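PDB 4JCQ: ATP-dependent Clp protease proteolytic subunit from Listeria monocytogenes, which is a Clp-family serine peptidase subunit that assembles into heptameric rings and probably cleaves peptide bonds of misfolded proteins in an ATP-dependent process. Local coordinates for residues S107-R112 and I182-D187. Numbering follows the deposited sequence.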
loop_
_atom_site.group_PDB
_atom_site.type_symbol
_atom_site.label_atom_id
_atom_site.label_comp_id
_atom_site.label_asym_id
_atom_site.label_seq_id
_atom_site.Cartn_x
_atom_site.Cartn_y
_atom_site.Cartn_z
ATOM N N SER H 107 -15.848 32.543 -5.317
ATOM C CA SER H 107 -15.565 31.701 -6.469
ATOM C C SER H 107 -14.348 32.171 -7.247
ATOM O O SER H 107 -14.139 33.372 -7.439
ATOM C CB SER H 107 -16.768 31.643 -7.409
ATOM O OG SER H 107 -16.539 30.707 -8.450
ATOM N N LEU H 108 -13.548 31.206 -7.690
ATOM C CA LEU H 108 -12.523 31.457 -8.694
ATOM C C LEU H 108 -13.222 31.607 -10.055
ATOM O O LEU H 108 -14.319 31.076 -10.240
ATOM C CB LEU H 108 -11.489 30.324 -8.688
ATOM C CG LEU H 108 -10.203 30.490 -7.853
ATOM C CD1 LEU H 108 -10.304 31.488 -6.704
ATOM C CD2 LEU H 108 -9.685 29.147 -7.357
ATOM N N PRO H 109 -12.605 32.345 -11.001
ATOM C CA PRO H 109 -13.300 32.720 -12.245
ATOM C C PRO H 109 -13.753 31.550 -13.124
ATOM O O PRO H 109 -14.852 31.595 -13.682
ATOM C CB PRO H 109 -12.259 33.568 -12.990
ATOM C CG PRO H 109 -11.330 34.055 -11.929
ATOM C CD PRO H 109 -11.250 32.923 -10.946
ATOM N N ASN H 110 -12.921 30.517 -13.245
ATOM C CA ASN H 110 -13.227 29.392 -14.123
ATOM C C ASN H 110 -13.943 28.261 -13.390
ATOM O O ASN H 110 -13.374 27.194 -13.133
ATOM C CB ASN H 110 -11.965 28.910 -14.840
ATOM C CG ASN H 110 -11.471 29.910 -15.864
ATOM O OD1 ASN H 110 -12.050 30.044 -16.942
ATOM N ND2 ASN H 110 -10.401 30.623 -15.533
ATOM N N THR H 111 -15.205 28.524 -13.060
ATOM C CA THR H 111 -16.035 27.611 -12.287
ATOM C C THR H 111 -17.460 27.660 -12.819
ATOM O O THR H 111 -17.969 28.733 -13.154
ATOM C CB THR H 111 -16.046 27.994 -10.789
ATOM O OG1 THR H 111 -14.710 28.254 -10.347
ATOM C CG2 THR H 111 -16.654 26.880 -9.932
ATOM N N ARG H 112 -18.094 26.495 -12.906
ATOM C CA ARG H 112 -19.521 26.415 -13.211
ATOM C C ARG H 112 -20.283 25.730 -12.076
ATOM O O ARG H 112 -19.716 24.923 -11.332
ATOM C CB ARG H 112 -19.780 25.733 -14.562
ATOM C CG ARG H 112 -18.981 24.465 -14.818
ATOM C CD ARG H 112 -19.403 23.819 -16.128
ATOM N NE ARG H 112 -18.691 22.569 -16.382
ATOM C CZ ARG H 112 -19.127 21.601 -17.184
ATOM N NH1 ARG H 112 -18.406 20.500 -17.352
ATOM N NH2 ARG H 112 -20.288 21.727 -17.812
ATOM N N ILE H 182 -16.746 37.041 -6.760
ATOM C CA ILE H 182 -15.805 36.385 -7.663
ATOM C C ILE H 182 -14.420 36.988 -7.445
ATOM O O ILE H 182 -14.241 38.205 -7.529
ATOM C CB ILE H 182 -16.236 36.524 -9.142
ATOM C CG1 ILE H 182 -17.656 35.978 -9.336
ATOM C CG2 ILE H 182 -15.248 35.811 -10.063
ATOM C CD1 ILE H 182 -18.315 36.393 -10.635
ATOM N N ILE H 183 -13.448 36.129 -7.151
ATOM C CA ILE H 183 -12.082 36.569 -6.861
ATOM C C ILE H 183 -11.058 35.903 -7.783
ATOM O O ILE H 183 -11.219 34.745 -8.175
ATOM C CB ILE H 183 -11.699 36.340 -5.377
ATOM C CG1 ILE H 183 -11.939 34.878 -4.964
ATOM C CG2 ILE H 183 -12.467 37.302 -4.477
ATOM C CD1 ILE H 183 -11.274 34.469 -3.666
ATOM N N GLU H 184 -10.012 36.648 -8.122
ATOM C CA GLU H 184 -8.937 36.144 -8.968
ATOM C C GLU H 184 -7.628 36.019 -8.186
ATOM O O GLU H 184 -6.809 35.143 -8.473
ATOM C CB GLU H 184 -8.746 37.057 -10.182
ATOM C CG GLU H 184 -7.920 36.447 -11.307
ATOM C CD GLU H 184 -7.608 37.435 -12.419
ATOM O OE1 GLU H 184 -6.489 37.365 -12.971
ATOM O OE2 GLU H 184 -8.472 38.278 -12.744
ATOM N N ASN H 185 -7.448 36.896 -7.198
ATOM C CA ASN H 185 -6.215 36.960 -6.410
ATOM C C ASN H 185 -6.457 36.829 -4.905
ATOM O O ASN H 185 -7.603 36.799 -4.450
ATOM C CB ASN H 185 -5.460 38.263 -6.708
ATOM C CG ASN H 185 -5.053 38.386 -8.165
ATOM O OD1 ASN H 185 -5.510 39.283 -8.871
ATOM N ND2 ASN H 185 -4.193 37.483 -8.622
ATOM N N ARG H 186 -5.363 36.759 -4.148
ATOM C CA ARG H 186 -5.398 36.617 -2.688
ATOM C C ARG H 186 -6.070 37.774 -1.951
ATOM O O ARG H 186 -6.787 37.553 -0.972
ATOM C CB ARG H 186 -3.981 36.426 -2.140
ATOM C CG ARG H 186 -3.585 34.979 -1.919
ATOM C CD ARG H 186 -4.165 34.435 -0.624
ATOM N NE ARG H 186 -3.836 33.025 -0.437
ATOM C CZ ARG H 186 -4.456 32.208 0.410
ATOM N NH1 ARG H 186 -5.457 32.648 1.163
ATOM N NH2 ARG H 186 -4.075 30.941 0.498
ATOM N N ASP H 187 -5.830 38.997 -2.422
ATOM C CA ASP H 187 -6.340 40.211 -1.772
ATOM C C ASP H 187 -7.871 40.312 -1.740
ATOM O O ASP H 187 -8.434 41.041 -0.919
ATOM C CB ASP H 187 -5.723 41.471 -2.399
ATOM C CG ASP H 187 -5.758 41.453 -3.919
ATOM O OD1 ASP H 187 -4.672 41.470 -4.535
ATOM O OD2 ASP H 187 -6.865 41.423 -4.499
#
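Two hydroxyls converge on the carbonyl oxygen of Leu108, whose side chain packs against Ile183: Ser107 OG and Thr111 OG1 each donate to Leu108 O, both at 2.9 Å, reaching it from opposite faces of its carbonyl plane, with Thr111 OG1 standing 50° out of that plane. Ser107 OG is also hydrogen-bonded to Tyr113 OH. Across the contact, Ser107 O takes the backbone N-H of Ile183 at 2.9 Å. Ile182 CA adds a CA-H...O contact to this carbonyl, and the CG2 methyl of Ile182 and CG1 of Ile183 lie against it too. The bond ties the last strand of the parallel sheet of the ClpP/crotonase fold, 181-182, to the end of strand 105-108; Ser107 and Ile182 form a parallel bridge, and Ser107 is also hydrogen-bonded through its backbone to Glu181, just before Ile182. The side chains of Ser107 and Ile182 project to one face of the sheet, where both meet Val170 of helix 170-176. Past Leu108 the chain turns a corner through Pro109 and Asn110, the latter the centre of an inverse gamma turn, toward strand 111-114. Asp72 OD1 of a neighbouring subunit accepts a hydrogen bond from Asn110 N there, while Glu46 of that subunit forms a salt bridge with Arg186. Beyond the bridge, Leu108 CA faces Ile183 O in a second CA-H...O contact (3.6 Å, 166° at the hydrogen), and Pro109 CD closes on the same oxygen at 3.3 Å. The proline ring also brings CG to 4.2 Å from Glu184 CG. Ile183 CG1, flanked by its own N and C (chi1 54°), comes to 4.1 Å from Leu108 CD1, the two side chains crossing at a slant.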